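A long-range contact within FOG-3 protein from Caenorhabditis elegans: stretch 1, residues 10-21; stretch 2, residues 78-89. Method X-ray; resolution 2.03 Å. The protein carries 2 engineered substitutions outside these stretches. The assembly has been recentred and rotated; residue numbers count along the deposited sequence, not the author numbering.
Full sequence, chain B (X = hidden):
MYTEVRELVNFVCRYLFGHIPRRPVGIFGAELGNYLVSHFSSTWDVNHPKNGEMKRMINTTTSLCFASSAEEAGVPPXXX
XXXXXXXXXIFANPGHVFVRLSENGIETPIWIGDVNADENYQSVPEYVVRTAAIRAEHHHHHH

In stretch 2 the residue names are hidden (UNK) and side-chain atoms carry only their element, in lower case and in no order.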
# COMPACT_ATOMS: atom_id res chain seq x y z
N ASN B 10 -5.87 0.23 -3.04
CA ASN B 10 -4.53 0.11 -3.61
C ASN B 10 -4.25 -1.34 -4.01
O ASN B 10 -3.59 -1.59 -5.02
CB ASN B 10 -3.49 0.66 -2.65
CG ASN B 10 -3.49 2.17 -2.64
OD1 ASN B 10 -4.20 2.77 -3.43
ND2 ASN B 10 -2.70 2.79 -1.78
N PHE B 11 -4.79 -2.28 -3.25
CA PHE B 11 -4.72 -3.69 -3.65
C PHE B 11 -5.31 -3.92 -5.05
O PHE B 11 -4.71 -4.58 -5.90
CB PHE B 11 -5.46 -4.57 -2.64
CG PHE B 11 -5.42 -6.05 -2.99
CD1 PHE B 11 -4.33 -6.83 -2.65
CD2 PHE B 11 -6.47 -6.64 -3.67
CE1 PHE B 11 -4.29 -8.17 -2.95
CE2 PHE B 11 -6.43 -8.00 -3.98
CZ PHE B 11 -5.34 -8.75 -3.62
N VAL B 12 -6.50 -3.38 -5.27
CA VAL B 12 -7.17 -3.52 -6.56
C VAL B 12 -6.40 -2.80 -7.68
O VAL B 12 -6.22 -3.35 -8.77
CB VAL B 12 -8.61 -2.98 -6.50
CG1 VAL B 12 -9.28 -3.06 -7.88
CG2 VAL B 12 -9.42 -3.76 -5.47
N CYS B 13 -5.95 -1.58 -7.41
CA CYS B 13 -5.21 -0.79 -8.39
C CYS B 13 -3.86 -1.39 -8.77
O CYS B 13 -3.35 -1.11 -9.85
CB CYS B 13 -5.02 0.64 -7.89
SG CYS B 13 -6.59 1.55 -7.91
N ARG B 14 -3.27 -2.22 -7.90
CA ARG B 14 -2.01 -2.87 -8.26
C ARG B 14 -2.18 -3.86 -9.42
O ARG B 14 -1.19 -4.28 -10.03
CB ARG B 14 -1.36 -3.56 -7.04
CG ARG B 14 -0.69 -2.51 -6.08
CD ARG B 14 0.23 -3.16 -5.01
NE ARG B 14 -0.47 -3.98 -4.00
CZ ARG B 14 -1.05 -3.49 -2.89
NH1 ARG B 14 -1.06 -2.18 -2.63
NH2 ARG B 14 -1.63 -4.32 -2.03
N TYR B 15 -3.43 -4.24 -9.73
CA TYR B 15 -3.70 -5.02 -10.95
C TYR B 15 -3.78 -4.13 -12.20
O TYR B 15 -3.68 -4.62 -13.35
CB TYR B 15 -5.01 -5.80 -10.84
CG TYR B 15 -4.97 -7.01 -9.93
CD1 TYR B 15 -4.41 -8.21 -10.35
CD2 TYR B 15 -5.52 -6.95 -8.66
CE1 TYR B 15 -4.38 -9.32 -9.50
CE2 TYR B 15 -5.50 -8.05 -7.81
CZ TYR B 15 -4.93 -9.23 -8.24
OH TYR B 15 -4.91 -10.32 -7.39
N LEU B 16 -3.97 -2.83 -11.97
CA LEU B 16 -4.20 -1.87 -13.04
C LEU B 16 -2.95 -1.09 -13.42
O LEU B 16 -2.80 -0.72 -14.59
CB LEU B 16 -5.32 -0.88 -12.64
CG LEU B 16 -6.62 -1.56 -12.16
CD1 LEU B 16 -7.70 -0.53 -11.81
CD2 LEU B 16 -7.13 -2.56 -13.20
N PHE B 17 -2.08 -0.84 -12.45
CA PHE B 17 -0.91 0.02 -12.67
C PHE B 17 -0.12 -0.44 -13.86
O PHE B 17 0.23 -1.62 -13.95
CB PHE B 17 0.02 0.06 -11.45
CG PHE B 17 -0.57 0.72 -10.23
CD1 PHE B 17 -1.38 1.84 -10.36
CD2 PHE B 17 -0.31 0.23 -8.97
CE1 PHE B 17 -1.91 2.46 -9.24
CE2 PHE B 17 -0.85 0.83 -7.84
CZ PHE B 17 -1.66 1.94 -7.97
N GLY B 18 0.16 0.48 -14.78
CA GLY B 18 0.93 0.16 -15.96
C GLY B 18 0.13 -0.40 -17.13
O GLY B 18 0.67 -0.56 -18.22
N HIS B 19 -1.15 -0.70 -16.92
CA HIS B 19 -1.97 -1.25 -17.99
C HIS B 19 -3.14 -0.32 -18.30
O HIS B 19 -3.77 -0.44 -19.33
CB HIS B 19 -2.48 -2.64 -17.61
CG HIS B 19 -1.40 -3.58 -17.19
ND1 HIS B 19 -0.52 -4.15 -18.09
CD2 HIS B 19 -1.03 -4.03 -15.97
CE1 HIS B 19 0.33 -4.93 -17.44
NE2 HIS B 19 0.05 -4.86 -16.15
N ILE B 20 -3.42 0.58 -17.37
CA ILE B 20 -4.39 1.65 -17.59
C ILE B 20 -3.62 2.92 -17.28
O ILE B 20 -2.82 2.93 -16.34
CB ILE B 20 -5.64 1.47 -16.69
CG1 ILE B 20 -6.38 0.19 -17.05
CG2 ILE B 20 -6.60 2.66 -16.79
CD1 ILE B 20 -7.57 -0.07 -16.16
N PRO B 21 -3.80 3.97 -18.10
CA PRO B 21 -3.02 5.19 -17.87
C PRO B 21 -3.22 5.76 -16.47
O PRO B 21 -4.22 5.44 -15.82
CB PRO B 21 -3.53 6.15 -18.96
CG PRO B 21 -4.03 5.24 -20.05
CD PRO B 21 -4.60 4.04 -19.34
N UNK B 78 -14.93 -2.69 -19.39
CA UNK B 78 -14.30 -3.91 -19.89
C UNK B 78 -12.80 -3.87 -19.64
O UNK B 78 -12.19 -4.88 -19.31
c UNK B 78 -14.60 -4.11 -21.37
o UNK B 78 -13.98 -3.11 -22.15
N UNK B 79 -12.20 -2.68 -19.76
CA UNK B 79 -10.77 -2.54 -19.51
C UNK B 79 -10.38 -2.99 -18.11
O UNK B 79 -9.34 -3.63 -17.92
o UNK B 79 -10.20 0.55 -21.40
c UNK B 79 -10.31 -1.10 -19.71
o UNK B 79 -10.46 -1.55 -22.04
c UNK B 79 -10.33 -0.67 -21.16
N UNK B 80 -11.21 -2.64 -17.13
CA UNK B 80 -10.94 -3.03 -15.75
C UNK B 80 -11.35 -4.47 -15.49
O UNK B 80 -10.61 -5.22 -14.85
c UNK B 80 -10.97 -0.76 -14.69
c UNK B 80 -11.67 -2.75 -13.37
c UNK B 80 -11.66 -2.11 -14.75
N UNK B 81 -12.52 -4.85 -16.01
CA UNK B 81 -13.01 -6.22 -15.90
C UNK B 81 -11.96 -7.25 -16.28
O UNK B 81 -11.75 -8.23 -15.56
c UNK B 81 -15.44 -8.46 -15.88
c UNK B 81 -14.25 -6.42 -16.77
c UNK B 81 -15.43 -8.02 -18.36
c UNK B 81 -14.65 -7.88 -17.05
N UNK B 82 -11.28 -7.02 -17.40
CA UNK B 82 -10.31 -7.99 -17.88
C UNK B 82 -9.04 -8.04 -17.01
O UNK B 82 -8.43 -9.10 -16.87
n UNK B 82 -8.60 -4.87 -21.45
c UNK B 82 -9.27 -6.39 -19.62
n UNK B 82 -6.36 -4.92 -20.88
c UNK B 82 -8.84 -6.27 -21.09
c UNK B 82 -7.42 -4.26 -21.34
n UNK B 82 -7.30 -2.98 -21.69
c UNK B 82 -9.94 -7.72 -19.34
N UNK B 83 -8.65 -6.91 -16.41
CA UNK B 83 -7.39 -6.85 -15.65
C UNK B 83 -7.52 -7.38 -14.20
O UNK B 83 -6.52 -7.76 -13.59
c UNK B 83 -5.25 -5.63 -17.55
c UNK B 83 -6.42 -4.85 -16.97
c UNK B 83 -6.86 -5.42 -15.62
c UNK B 83 -6.06 -3.38 -16.85
N UNK B 84 -8.73 -7.39 -13.66
CA UNK B 84 -8.93 -7.89 -12.31
C UNK B 84 -9.05 -9.41 -12.32
O UNK B 84 -9.44 -9.99 -13.34
c UNK B 84 -10.18 -7.26 -11.68
c UNK B 84 -10.16 -5.74 -11.52
c UNK B 84 -8.83 -5.30 -10.90
c UNK B 84 -11.34 -5.28 -10.67
N UNK B 85 -8.69 -10.06 -11.21
CA UNK B 85 -8.89 -11.51 -11.08
C UNK B 85 -10.38 -11.86 -11.05
O UNK B 85 -11.18 -11.04 -10.62
c UNK B 85 -8.11 -9.47 -9.98
c UNK B 85 -8.30 -10.56 -8.97
c UNK B 85 -8.22 -11.84 -9.74
N UNK B 86 -10.75 -13.05 -11.50
CA UNK B 86 -12.15 -13.44 -11.47
C UNK B 86 -12.50 -14.09 -10.13
O UNK B 86 -11.74 -14.90 -9.61
o UNK B 86 -11.99 -15.71 -12.36
c UNK B 86 -12.50 -14.39 -12.63
c UNK B 86 -11.92 -13.88 -13.93
N UNK B 87 -13.65 -13.71 -9.58
CA UNK B 87 -14.21 -14.31 -8.37
C UNK B 87 -13.29 -14.31 -7.15
O UNK B 87 -13.30 -15.24 -6.35
o UNK B 87 -16.74 -14.95 -9.64
n UNK B 87 -15.72 -16.68 -10.65
c UNK B 87 -14.68 -15.73 -8.67
c UNK B 87 -15.81 -15.76 -9.69
N UNK B 88 -12.50 -13.25 -7.00
CA UNK B 88 -11.77 -13.04 -5.76
C UNK B 88 -12.66 -12.34 -4.73
O UNK B 88 -13.36 -11.37 -5.06
c UNK B 88 -7.24 -12.28 -5.92
c UNK B 88 -9.74 -11.91 -4.76
s UNK B 88 -8.29 -10.99 -5.24
c UNK B 88 -10.52 -12.22 -6.01
N UNK B 89 -12.66 -12.83 -3.49
CA UNK B 89 -13.46 -12.22 -2.44
C UNK B 89 -12.52 -11.47 -1.49
O UNK B 89 -11.56 -12.05 -0.99
c UNK B 89 -15.57 -15.41 -2.13
c UNK B 89 -14.29 -13.27 -1.67
c UNK B 89 -15.20 -14.04 -2.63
c UNK B 89 -15.14 -12.60 -0.59
O HOH W 1 -3.38 -7.11 -14.45

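Position 78 carries one carbon and then one oxygen, the shortest hydroxyl side chain, and it lies out of reach of stretch 1: Ser 78. Its backbone O accepts a helical hydrogen bond from the N of position 82, 3.0 Å away.

At position 79 there are two carbons, the second bearing two oxygens, a carboxylate: Asp 79. Its CA-to-CB bond points toward stretch 1, yet the closest contact there comes from the backbone, Ile 20 CD1 lying 4.3 Å from Asp 79 O.

Position 80 has three carbons, one carrying the other two, so it branches at CB. One methyl sits 3.8 Å from Ile 20 CD1 and 4.4 Å from Leu 16 CD1. This is Val 80, a compact, buried filler between two aliphatic partners.

Position 81 shows four carbons forked at the second, with CA-to-CB directed away from stretch 1 and no contact made: Leu 81, exposed.

Position 82 runs three carbons, a nitrogen, then a carbon with two more nitrogens, a guanidinium: Arg 82. Rather than bonding across the contact, its NH2 reaches Asp 79 OD1 at 3.5 Å, a salt bridge whose hydrogen bond is weak.

Position 83 again has four carbons forked at the second, and its CB points toward stretch 1. One terminal methyl lies 3.6 Å from Ile 20 CG1 and 3.7 Å from His 19 CB, while the residue's own CB is 3.8 Å from Leu 16 CD2. Leu 83 thus gives up 89 Å² to stretch 1, the most of any residue in either stretch.

Position 84 repeats the four-carbon fork. A single methyl is 3.8 Å from Val 12 CG1, 3.9 Å from Tyr 15 CB and 4.0 Å from Leu 16 CD2, making it a shared packing point for three residues: Leu 84, buried.

At position 85 three carbons close a ring onto the backbone N, which identifies Pro 85. Its CD stands 3.5 Å from the centroid of the Tyr 15 ring and 8° off the normal, a CH-pi contact over the face.

Position 86 has one carbon carrying an oxygen and a carbon, Thr 86; position 87 has two carbons, the second with an oxygen and a nitrogen, Asn 87. Neither touches stretch 1.

Position 88 is unbranched: two carbons, a sulfur, a carbon. The sulfur lies 3.7 Å from Phe 11 CE2 at the ring edge, and the terminal carbon is 3.4 Å from Tyr 15 OH. This is Met 88.

Position 89 has four carbons forked at the first, one arm two carbons long, and stays out of reach: Ile 89.

The contact works by shape, with no direct hydrogen bond across it. Leu 83 and Leu 84 pack against the aliphatic groups of stretch 1, then Pro 85 and Met 88 extend the surface along the aromatics. Polarity enters through one water, which donates to Tyr 15 O at 2.7 Å and weakly to Leu 83 O at 3.3 Å.

Stretch 2 78-89: SDVLRLLPTNMI
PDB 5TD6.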